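Local coordinates for protein phiAB6 tailspike (Unidentified phage, PDB 5JS4) that probably binds and fragments the exopolysaccharide of Acinetobacter baumannii, working as a trimeric beta-helical tailspike of the phage, at residues Y310-S320 with T341-V352; T245-V256 with L276-K287. All blocks are in the same frame, centred on the assembly; numbering follows the deposited sequence.

Contact 1 of 2, residues Y310-S320 with T341-V352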
loop_
_atom_site.group_PDB
_atom_site.type_symbol
_atom_site.label_atom_id
_atom_site.label_comp_id
_atom_site.label_asym_id
_atom_site.label_seq_id
_atom_site.Cartn_x
_atom_site.Cartn_y
_atom_site.Cartn_z
ATOM N N TYR A 310 -13.991 16.746 -27.789
ATOM C CA TYR A 310 -13.026 17.538 -28.569
ATOM C C TYR A 310 -13.668 18.825 -29.093
ATOM O O TYR A 310 -13.029 19.876 -29.130
ATOM C CB TYR A 310 -12.451 16.769 -29.770
ATOM C CG TYR A 310 -11.950 15.366 -29.501
ATOM C CD1 TYR A 310 -11.444 14.994 -28.256
ATOM C CD2 TYR A 310 -11.954 14.413 -30.517
ATOM C CE1 TYR A 310 -10.990 13.705 -28.026
ATOM C CE2 TYR A 310 -11.504 13.124 -30.297
ATOM C CZ TYR A 310 -11.021 12.775 -29.053
ATOM O OH TYR A 310 -10.570 11.495 -28.835
ATOM N N ASN A 311 -14.928 18.729 -29.511
ATOM C CA ASN A 311 -15.651 19.885 -30.039
ATOM C C ASN A 311 -15.992 20.920 -28.973
ATOM O O ASN A 311 -16.093 22.107 -29.277
ATOM C CB ASN A 311 -16.929 19.440 -30.760
ATOM C CG ASN A 311 -16.647 18.817 -32.113
ATOM O OD1 ASN A 311 -15.603 19.059 -32.714
ATOM N ND2 ASN A 311 -17.585 18.020 -32.604
ATOM N N LEU A 312 -16.170 20.472 -27.733
ATOM C CA LEU A 312 -16.470 21.379 -26.627
ATOM C C LEU A 312 -15.214 22.053 -26.081
ATOM O O LEU A 312 -15.229 23.242 -25.774
ATOM C CB LEU A 312 -17.201 20.641 -25.506
ATOM C CG LEU A 312 -18.610 20.147 -25.847
ATOM C CD1 LEU A 312 -19.181 19.335 -24.700
ATOM C CD2 LEU A 312 -19.541 21.296 -26.202
ATOM N N GLY A 313 -14.130 21.298 -25.959
ATOM C CA GLY A 313 -12.909 21.848 -25.389
ATOM C C GLY A 313 -11.700 20.949 -25.516
ATOM O O GLY A 313 -11.621 19.905 -24.871
ATOM N N CYS A 314 -10.751 21.357 -26.351
ATOM C CA CYS A 314 -9.479 20.660 -26.448
ATOM C C CYS A 314 -8.452 21.476 -27.210
ATOM O O CYS A 314 -8.785 22.466 -27.866
ATOM C CB CYS A 314 -9.640 19.298 -27.140
ATOM S SG CYS A 314 -9.788 19.359 -28.943
ATOM N N ILE A 315 -7.201 21.047 -27.094
ATOM C CA ILE A 315 -6.144 21.453 -28.006
ATOM C C ILE A 315 -6.046 20.359 -29.066
ATOM O O ILE A 315 -5.981 19.178 -28.738
ATOM C CB ILE A 315 -4.805 21.636 -27.271
ATOM C CG1 ILE A 315 -4.896 22.849 -26.341
ATOM C CG2 ILE A 315 -3.660 21.804 -28.265
ATOM C CD1 ILE A 315 -3.729 23.005 -25.391
ATOM N N ASP A 316 -6.062 20.764 -30.333
ATOM C CA ASP A 316 -6.029 19.833 -31.453
ATOM C C ASP A 316 -4.817 20.181 -32.312
ATOM O O ASP A 316 -4.852 21.113 -33.122
ATOM C CB ASP A 316 -7.337 19.926 -32.242
ATOM C CG ASP A 316 -7.487 18.830 -33.287
ATOM O OD1 ASP A 316 -6.477 18.210 -33.677
ATOM O OD2 ASP A 316 -8.635 18.592 -33.720
ATOM N N VAL A 317 -3.735 19.438 -32.101
ATOM C CA VAL A 317 -2.482 19.663 -32.811
ATOM C C VAL A 317 -2.583 19.062 -34.210
ATOM O O VAL A 317 -2.965 17.904 -34.368
ATOM C CB VAL A 317 -1.296 19.038 -32.048
ATOM C CG1 VAL A 317 0.005 19.208 -32.822
ATOM C CG2 VAL A 317 -1.171 19.663 -30.665
ATOM N N ASP A 318 -2.247 19.861 -35.220
ATOM C CA ASP A 318 -2.302 19.411 -36.609
ATOM C C ASP A 318 -1.041 18.621 -36.949
ATOM O O ASP A 318 -0.006 19.196 -37.293
ATOM C CB ASP A 318 -2.459 20.611 -37.545
ATOM C CG ASP A 318 -2.577 20.212 -39.005
ATOM O OD1 ASP A 318 -2.615 19.000 -39.311
ATOM O OD2 ASP A 318 -2.635 21.127 -39.849
ATOM N N GLY A 319 -1.143 17.299 -36.853
ATOM C CA GLY A 319 -0.020 16.409 -37.124
ATOM C C GLY A 319 0.418 16.355 -38.578
ATOM O O GLY A 319 1.484 15.818 -38.874
ATOM N N SER A 320 -0.397 16.900 -39.481
ATOM C CA SER A 320 -0.047 16.971 -40.904
ATOM C C SER A 320 0.799 18.202 -41.245
ATOM O O SER A 320 1.307 18.312 -42.361
ATOM C CB SER A 320 -1.310 16.954 -41.771
ATOM O OG SER A 320 -1.976 18.205 -41.759
ATOM N N THR A 341 -7.782 18.375 -22.339
ATOM C CA THR A 341 -7.967 17.386 -23.386
ATOM C C THR A 341 -7.129 17.852 -24.568
ATOM O O THR A 341 -7.251 18.997 -24.998
ATOM C CB THR A 341 -9.448 17.289 -23.789
ATOM O OG1 THR A 341 -10.240 17.068 -22.615
ATOM C CG2 THR A 341 -9.686 16.154 -24.780
ATOM N N ALA A 342 -6.262 16.983 -25.078
ATOM C CA ALA A 342 -5.415 17.345 -26.210
ATOM C C ALA A 342 -5.212 16.159 -27.134
ATOM O O ALA A 342 -4.871 15.065 -26.684
ATOM C CB ALA A 342 -4.079 17.876 -25.725
ATOM N N ARG A 343 -5.427 16.388 -28.429
ATOM C CA ARG A 343 -5.258 15.359 -29.441
ATOM C C ARG A 343 -4.329 15.826 -30.550
ATOM O O ARG A 343 -4.088 17.027 -30.717
ATOM C CB ARG A 343 -6.615 14.965 -30.041
ATOM C CG ARG A 343 -7.319 16.076 -30.814
ATOM C CD ARG A 343 -8.550 15.577 -31.555
ATOM N NE ARG A 343 -8.204 14.764 -32.723
ATOM C CZ ARG A 343 -8.199 13.430 -32.772
ATOM N NH1 ARG A 343 -8.525 12.696 -31.711
ATOM N NH2 ARG A 343 -7.863 12.821 -33.905
ATOM N N CYS A 344 -3.812 14.860 -31.302
ATOM C CA CYS A 344 -3.109 15.128 -32.543
ATOM C C CYS A 344 -3.927 14.532 -33.678
ATOM O O CYS A 344 -4.231 13.335 -33.667
ATOM C CB CYS A 344 -1.718 14.507 -32.523
ATOM S SG CYS A 344 -0.721 14.936 -33.963
ATOM N N SER A 345 -4.296 15.374 -34.639
ATOM C CA SER A 345 -5.067 14.947 -35.800
ATOM C C SER A 345 -4.146 14.771 -37.001
ATOM O O SER A 345 -3.259 15.594 -37.230
ATOM C CB SER A 345 -6.145 15.981 -36.133
ATOM O OG SER A 345 -7.073 16.118 -35.069
ATOM N N ASN A 346 -4.358 13.690 -37.749
ATOM C CA ASN A 346 -3.645 13.444 -39.007
ATOM C C ASN A 346 -2.121 13.439 -38.867
ATOM O O ASN A 346 -1.407 13.947 -39.734
ATOM C CB ASN A 346 -4.083 14.468 -40.062
ATOM C CG ASN A 346 -5.580 14.459 -40.288
ATOM O OD1 ASN A 346 -6.259 15.462 -40.066
ATOM N ND2 ASN A 346 -6.107 13.318 -40.716
ATOM N N GLY A 347 -1.631 12.850 -37.777
ATOM C CA GLY A 347 -0.195 12.798 -37.498
ATOM C C GLY A 347 0.428 11.415 -37.589
ATOM O O GLY A 347 1.580 11.236 -37.198
ATOM N N ALA A 348 -0.317 10.440 -38.106
ATOM C CA ALA A 348 0.184 9.069 -38.221
ATOM C C ALA A 348 1.498 9.035 -38.997
ATOM O O ALA A 348 1.566 9.493 -40.139
ATOM C CB ALA A 348 -0.847 8.174 -38.896
ATOM N N GLY A 349 2.543 8.518 -38.354
ATOM C CA GLY A 349 3.860 8.388 -38.976
ATOM C C GLY A 349 4.709 9.649 -38.987
ATOM O O GLY A 349 5.844 9.621 -39.462
ATOM N N LYS A 350 4.178 10.752 -38.456
ATOM C CA LYS A 350 4.868 12.045 -38.494
ATOM C C LYS A 350 5.645 12.354 -37.213
ATOM O O LYS A 350 6.294 13.396 -37.118
ATOM C CB LYS A 350 3.865 13.169 -38.780
ATOM C CG LYS A 350 3.110 13.017 -40.093
ATOM C CD LYS A 350 4.051 13.043 -41.289
ATOM C CE LYS A 350 3.290 13.037 -42.604
ATOM N NZ LYS A 350 4.219 12.979 -43.766
ATOM N N GLN A 351 5.580 11.446 -36.239
ATOM C CA GLN A 351 6.339 11.569 -34.994
ATOM C C GLN A 351 6.159 12.937 -34.333
ATOM O O GLN A 351 7.131 13.633 -34.028
ATOM C CB GLN A 351 7.823 11.271 -35.235
ATOM C CG GLN A 351 8.080 9.851 -35.716
ATOM C CD GLN A 351 9.533 9.423 -35.588
ATOM O OE1 GLN A 351 10.318 10.036 -34.861
ATOM N NE2 GLN A 351 9.894 8.354 -36.288
ATOM N N VAL A 352 4.903 13.318 -34.129
ATOM C CA VAL A 352 4.576 14.553 -33.432
ATOM C C VAL A 352 4.282 14.202 -31.979
ATOM O O VAL A 352 3.380 13.418 -31.701
ATOM C CB VAL A 352 3.360 15.259 -34.063
ATOM C CG1 VAL A 352 3.066 16.568 -33.342
ATOM C CG2 VAL A 352 3.605 15.523 -35.543
HETATM O O HOH W 1 -5.205 17.986 -39.399
#
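Strands 313-318 and 341-345 run parallel, their axes 4.5 Å apart at closest and inclined by 25°, and a ladder of backbone hydrogen bonds joins them, from Ile-315 N to Thr-341 O at one end to Gly-319 N on Ser-345 O at the other. Above this ladder Arg-343 lies beside Asp-316, both side chains on the same face. Arg-343 CG sits between the backbone N and the carbonyl carbon (chi1 65°) and the chain runs on extended to CD, which lies over a face of the Tyr-310 ring, 4.0 Å from the ring centroid, as a CH-pi contact; the bend at chi3 then turns NE toward Ser-345 OG. Ring and guanidinium planes are 37° apart, and NH1 comes 3.3 Å from Tyr-310 CE2. NH1 also hydrogen-bonds a malonic acid, probably from the crystallisation liquor, whose pocket Tyr-310 and Arg-343 line together with Ile-370, Asn-371 and Tyr-394. The two strands belong to successive coils of the right-handed parallel beta-helix of the pectate lyase-like family. Ser-345 OG links acid and base: it donates to the syn lone pair of Asp-316 OD1 at 2.6 Å and accepts from Arg-343 NE, 2.9 Å away. The direct salt bridge from Arg-343 NE to Asp-316 OD1 is long, while Asp-316 OD2 has a salt bridge to Arg-283. On the other face, Ile-315 CB packs on Ala-342 CB, and Val-317 CG1 meets Val-352 CG1 at 4.1 Å. Where the strands end, Gly-319 CA approaches Gly-347 CA to 3.6 Å, and a water bridges Asp-318 OD1 to Asn-346 OD1.

Contact 2 of 2, residues T245-V256 with L276-K287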
loop_
_atom_site.group_PDB
_atom_site.type_symbol
_atom_site.label_atom_id
_atom_site.label_comp_id
_atom_site.label_asym_id
_atom_site.label_seq_id
_atom_site.Cartn_x
_atom_site.Cartn_y
_atom_site.Cartn_z
ATOM N N THR A 245 -7.167 34.337 -20.979
ATOM C CA THR A 245 -6.990 33.097 -21.739
ATOM C C THR A 245 -6.394 33.404 -23.107
ATOM O O THR A 245 -6.183 34.565 -23.456
ATOM C CB THR A 245 -8.323 32.339 -21.950
ATOM O OG1 THR A 245 -9.068 32.948 -23.009
ATOM C CG2 THR A 245 -9.163 32.313 -20.676
ATOM N N VAL A 246 -6.143 32.359 -23.887
ATOM C CA VAL A 246 -5.668 32.533 -25.259
ATOM C C VAL A 246 -6.661 33.322 -26.123
ATOM O O VAL A 246 -6.260 33.951 -27.101
ATOM C CB VAL A 246 -5.310 31.189 -25.937
ATOM C CG1 VAL A 246 -4.112 30.552 -25.243
ATOM C CG2 VAL A 246 -6.500 30.234 -25.968
ATOM N N ASP A 247 -7.942 33.301 -25.758
ATOM C CA ASP A 247 -8.958 34.095 -26.463
ATOM C C ASP A 247 -8.647 35.592 -26.422
ATOM O O ASP A 247 -8.965 36.317 -27.365
ATOM C CB ASP A 247 -10.356 33.848 -25.889
ATOM C CG ASP A 247 -10.827 32.418 -26.072
ATOM O OD1 ASP A 247 -10.070 31.589 -26.624
ATOM O OD2 ASP A 247 -11.967 32.122 -25.660
ATOM N N ASN A 248 -8.010 36.047 -25.342
ATOM C CA ASN A 248 -7.606 37.451 -25.216
ATOM C C ASN A 248 -6.619 37.857 -26.301
ATOM O O ASN A 248 -6.523 39.032 -26.638
ATOM C CB ASN A 248 -6.959 37.748 -23.857
ATOM C CG ASN A 248 -7.965 37.874 -22.735
ATOM O OD1 ASN A 248 -8.220 38.966 -22.227
ATOM N ND2 ASN A 248 -8.516 36.761 -22.320
ATOM N N PHE A 249 -5.887 36.880 -26.830
ATOM C CA PHE A 249 -4.839 37.119 -27.816
ATOM C C PHE A 249 -5.239 36.674 -29.220
ATOM O O PHE A 249 -4.387 36.504 -30.095
ATOM C CB PHE A 249 -3.554 36.439 -27.342
ATOM C CG PHE A 249 -3.043 37.008 -26.057
ATOM C CD1 PHE A 249 -3.502 36.531 -24.836
ATOM C CD2 PHE A 249 -2.151 38.069 -26.067
ATOM C CE1 PHE A 249 -3.054 37.081 -23.648
ATOM C CE2 PHE A 249 -1.701 38.625 -24.884
ATOM C CZ PHE A 249 -2.151 38.130 -23.672
ATOM N N GLY A 250 -6.542 36.505 -29.433
ATOM C CA GLY A 250 -7.087 36.266 -30.765
ATOM C C GLY A 250 -7.275 34.815 -31.167
ATOM O O GLY A 250 -7.532 34.534 -32.338
ATOM N N ALA A 251 -7.157 33.888 -30.217
ATOM C CA ALA A 251 -7.415 32.478 -30.500
ATOM C C ALA A 251 -8.892 32.291 -30.835
ATOM O O ALA A 251 -9.755 32.839 -30.159
ATOM C CB ALA A 251 -7.031 31.611 -29.311
ATOM N N LYS A 252 -9.173 31.523 -31.884
ATOM C CA LYS A 252 -10.546 31.305 -32.336
ATOM C C LYS A 252 -11.180 30.034 -31.768
ATOM O O LYS A 252 -12.386 30.003 -31.529
ATOM C CB LYS A 252 -10.596 31.270 -33.865
ATOM C CG LYS A 252 -9.965 32.482 -34.542
ATOM C CD LYS A 252 -10.627 33.785 -34.124
ATOM C CE LYS A 252 -10.055 34.965 -34.893
ATOM N NZ LYS A 252 -10.685 36.249 -34.483
ATOM N N GLY A 253 -10.378 28.992 -31.559
ATOM C CA GLY A 253 -10.888 27.719 -31.049
ATOM C C GLY A 253 -12.063 27.216 -31.866
ATOM O O GLY A 253 -13.068 26.769 -31.316
ATOM N N ASP A 254 -11.924 27.292 -33.187
ATOM C CA ASP A 254 -13.036 27.030 -34.106
ATOM C C ASP A 254 -12.858 25.746 -34.921
ATOM O O ASP A 254 -13.616 25.491 -35.857
ATOM C CB ASP A 254 -13.247 28.238 -35.037
ATOM C CG ASP A 254 -12.043 28.527 -35.929
ATOM O OD1 ASP A 254 -11.076 27.733 -35.938
ATOM O OD2 ASP A 254 -12.064 29.564 -36.627
ATOM N N GLY A 255 -11.852 24.945 -34.571
ATOM C CA GLY A 255 -11.594 23.679 -35.255
ATOM C C GLY A 255 -10.964 23.788 -36.635
ATOM O O GLY A 255 -10.779 22.773 -37.307
ATOM N N VAL A 256 -10.620 25.008 -37.053
ATOM C CA VAL A 256 -10.077 25.259 -38.395
ATOM C C VAL A 256 -8.867 26.197 -38.359
ATOM O O VAL A 256 -7.806 25.874 -38.889
ATOM C CB VAL A 256 -11.147 25.880 -39.324
ATOM C CG1 VAL A 256 -10.574 26.149 -40.711
ATOM C CG2 VAL A 256 -12.366 24.974 -39.427
ATOM N N LEU A 276 -0.953 29.020 -18.923
ATOM C CA LEU A 276 -1.782 29.314 -20.083
ATOM C C LEU A 276 -3.152 28.680 -19.873
ATOM O O LEU A 276 -3.244 27.528 -19.450
ATOM C CB LEU A 276 -1.127 28.786 -21.364
ATOM C CG LEU A 276 -1.880 29.043 -22.681
ATOM C CD1 LEU A 276 -0.919 29.274 -23.840
ATOM C CD2 LEU A 276 -2.836 27.909 -23.025
ATOM N N TYR A 277 -4.202 29.445 -20.164
ATOM C CA TYR A 277 -5.585 28.989 -20.028
ATOM C C TYR A 277 -6.309 29.026 -21.362
ATOM O O TYR A 277 -6.083 29.917 -22.183
ATOM C CB TYR A 277 -6.339 29.858 -19.015
ATOM C CG TYR A 277 -5.768 29.742 -17.630
ATOM C CD1 TYR A 277 -4.742 30.579 -17.215
ATOM C CD2 TYR A 277 -6.223 28.769 -16.745
ATOM C CE1 TYR A 277 -4.197 30.470 -15.952
ATOM C CE2 TYR A 277 -5.681 28.647 -15.479
ATOM C CZ TYR A 277 -4.667 29.499 -15.088
ATOM O OH TYR A 277 -4.117 29.381 -13.832
ATOM N N LEU A 278 -7.181 28.046 -21.571
ATOM C CA LEU A 278 -8.087 28.055 -22.710
ATOM C C LEU A 278 -9.381 28.765 -22.335
ATOM O O LEU A 278 -9.719 28.875 -21.155
ATOM C CB LEU A 278 -8.396 26.629 -23.155
ATOM C CG LEU A 278 -7.198 25.747 -23.506
ATOM C CD1 LEU A 278 -7.690 24.382 -23.955
ATOM C CD2 LEU A 278 -6.318 26.382 -24.579
ATOM N N GLY A 279 -10.092 29.253 -23.347
ATOM C CA GLY A 279 -11.423 29.829 -23.156
ATOM C C GLY A 279 -12.451 28.760 -22.835
ATOM O O GLY A 279 -12.141 27.570 -22.853
ATOM N N ALA A 280 -13.681 29.183 -22.555
ATOM C CA ALA A 280 -14.718 28.270 -22.067
ATOM C C ALA A 280 -15.007 27.137 -23.043
ATOM O O ALA A 280 -15.059 25.971 -22.651
ATOM C CB ALA A 280 -15.994 29.034 -21.763
ATOM N N LYS A 281 -15.190 27.487 -24.311
ATOM C CA LYS A 281 -15.488 26.511 -25.352
ATOM C C LYS A 281 -14.532 26.708 -26.516
ATOM O O LYS A 281 -14.320 27.834 -26.967
ATOM C CB LYS A 281 -16.929 26.671 -25.843
ATOM C CG LYS A 281 -17.354 25.632 -26.873
ATOM C CD LYS A 281 -18.581 26.073 -27.654
ATOM C CE LYS A 281 -18.796 25.211 -28.886
ATOM N NZ LYS A 281 -19.200 23.828 -28.534
ATOM N N GLY A 282 -13.960 25.619 -27.012
ATOM C CA GLY A 282 -13.166 25.705 -28.222
ATOM C C GLY A 282 -12.323 24.495 -28.534
ATOM O O GLY A 282 -11.761 23.858 -27.642
ATOM N N ARG A 283 -12.248 24.190 -29.823
ATOM C CA ARG A 283 -11.344 23.192 -30.356
ATOM C C ARG A 283 -10.202 23.972 -30.999
ATOM O O ARG A 283 -10.330 24.479 -32.119
ATOM C CB ARG A 283 -12.078 22.319 -31.369
ATOM C CG ARG A 283 -11.242 21.199 -31.954
ATOM C CD ARG A 283 -12.127 20.136 -32.579
ATOM N NE ARG A 283 -11.356 19.004 -33.080
ATOM C CZ ARG A 283 -11.875 17.832 -33.441
ATOM N NH1 ARG A 283 -13.184 17.610 -33.360
ATOM N NH2 ARG A 283 -11.072 16.871 -33.887
ATOM N N TYR A 284 -9.103 24.100 -30.261
ATOM C CA TYR A 284 -8.011 24.995 -30.633
ATOM C C TYR A 284 -6.987 24.293 -31.517
ATOM O O TYR A 284 -6.258 23.412 -31.059
ATOM C CB TYR A 284 -7.334 25.552 -29.377
ATOM C CG TYR A 284 -8.212 26.471 -28.549
ATOM C CD1 TYR A 284 -9.026 25.969 -27.538
ATOM C CD2 TYR A 284 -8.218 27.846 -28.771
ATOM C CE1 TYR A 284 -9.825 26.808 -26.775
ATOM C CE2 TYR A 284 -9.011 28.693 -28.015
ATOM C CZ TYR A 284 -9.811 28.175 -27.018
ATOM O OH TYR A 284 -10.598 29.020 -26.265
ATOM N N ILE A 285 -6.934 24.694 -32.786
ATOM C CA ILE A 285 -6.003 24.106 -33.743
ATOM C C ILE A 285 -4.622 24.736 -33.593
ATOM O O ILE A 285 -4.494 25.961 -33.521
ATOM C CB ILE A 285 -6.480 24.295 -35.201
ATOM C CG1 ILE A 285 -7.905 23.760 -35.400
ATOM C CG2 ILE A 285 -5.517 23.633 -36.181
ATOM C CD1 ILE A 285 -8.116 22.315 -34.996
ATOM N N LEU A 286 -3.597 23.887 -33.543
ATOM C CA LEU A 286 -2.206 24.331 -33.537
ATOM C C LEU A 286 -1.467 23.688 -34.701
ATOM O O LEU A 286 -1.397 22.463 -34.788
ATOM C CB LEU A 286 -1.523 23.946 -32.225
ATOM C CG LEU A 286 -2.085 24.600 -30.962
ATOM C CD1 LEU A 286 -1.429 23.997 -29.734
ATOM C CD2 LEU A 286 -1.885 26.108 -30.983
ATOM N N LYS A 287 -0.926 24.517 -35.594
ATOM C CA LYS A 287 -0.151 24.035 -36.748
ATOM C C LYS A 287 1.345 24.322 -36.612
ATOM O O LYS A 287 2.138 23.936 -37.474
ATOM C CB LYS A 287 -0.677 24.665 -38.039
ATOM C CG LYS A 287 -2.145 24.384 -38.303
ATOM C CD LYS A 287 -2.571 24.853 -39.683
ATOM C CE LYS A 287 -4.060 24.635 -39.888
ATOM N NZ LYS A 287 -4.510 25.070 -41.239
HETATM O O HOH W 2 -13.591 30.460 -26.910
HETATM O O HOH W 3 -14.746 28.608 -29.650
HETATM O O HOH W 4 -8.860 26.975 -33.729
HETATM O O HOH W 5 -7.063 23.991 -40.744
#
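Val-246 and Tyr-284 meet at the N-terminal end of the parallel beta-helix, where the loop 245-256 is laid across the first strands of the coil, 276-277 and 282-286. The apolar contacts centre on Val-246, whose CG1 packs 3.7 Å from Leu-276 CD2 while CG2 comes obliquely to Tyr-284 CE2. Phe-263 of helix 260-268 also packs against Val-246 and Leu-278. The Tyr-284 ring is sandwiched: Gly-253 CA stands over one face, 3.8 Å from the ring centroid in a CH-pi contact, Leu-278 CD2 lies over the opposite face, and Ala-251 CB touches the edge. Backbone bonds hold both ends of the loop. Val-246 N donates to Tyr-277 O, and further on Gly-255 N reaches Arg-283 O at 2.9 Å. Arg-283 N donates to Gly-253 O at 3.1 Å, from above the carbonyl plane. Ile-285 CG1 presses against the backbone there, 3.3 Å from Gly-255 C. Two waters add to the polar links, one joining Asp-254 N to Ile-285 N and the other Val-256 O to Lys-287 NZ. Thr-245 OG1 accepts from Asp-247 N in an ST turn and also hydrogen-bonds Asn-242 of the second subunit. The Asp-247 side chain crosses that of Tyr-284 at about a right angle, yet carboxylate and ring planes are only 32° apart, and Tyr-284 OH, which accepts from Gly-279 N, donates to Asp-247 OD1 on its syn side at 2.6 Å.

How the contacts relate
From the N terminus the chain first makes contact 2: residues 245-256 lead into helix 260-268, and the return along 276-287 closes that excursion against the loop. Contact 1 opens only afterwards, when the chain has passed strands 290-291 and 296-298 and is ending helix 307-312; it closes the coil between 310-320 and 341-352. The two are thus in series, neither nested nor crossed. They join through neighbouring strands 282-286 and 313-318, where Asp-316 N lies 2.8 Å from Tyr-284 O, a probable hydrogen bond. Together they tie the loop 245-256 to the first coils of the beta-helix, and both touch the second subunit.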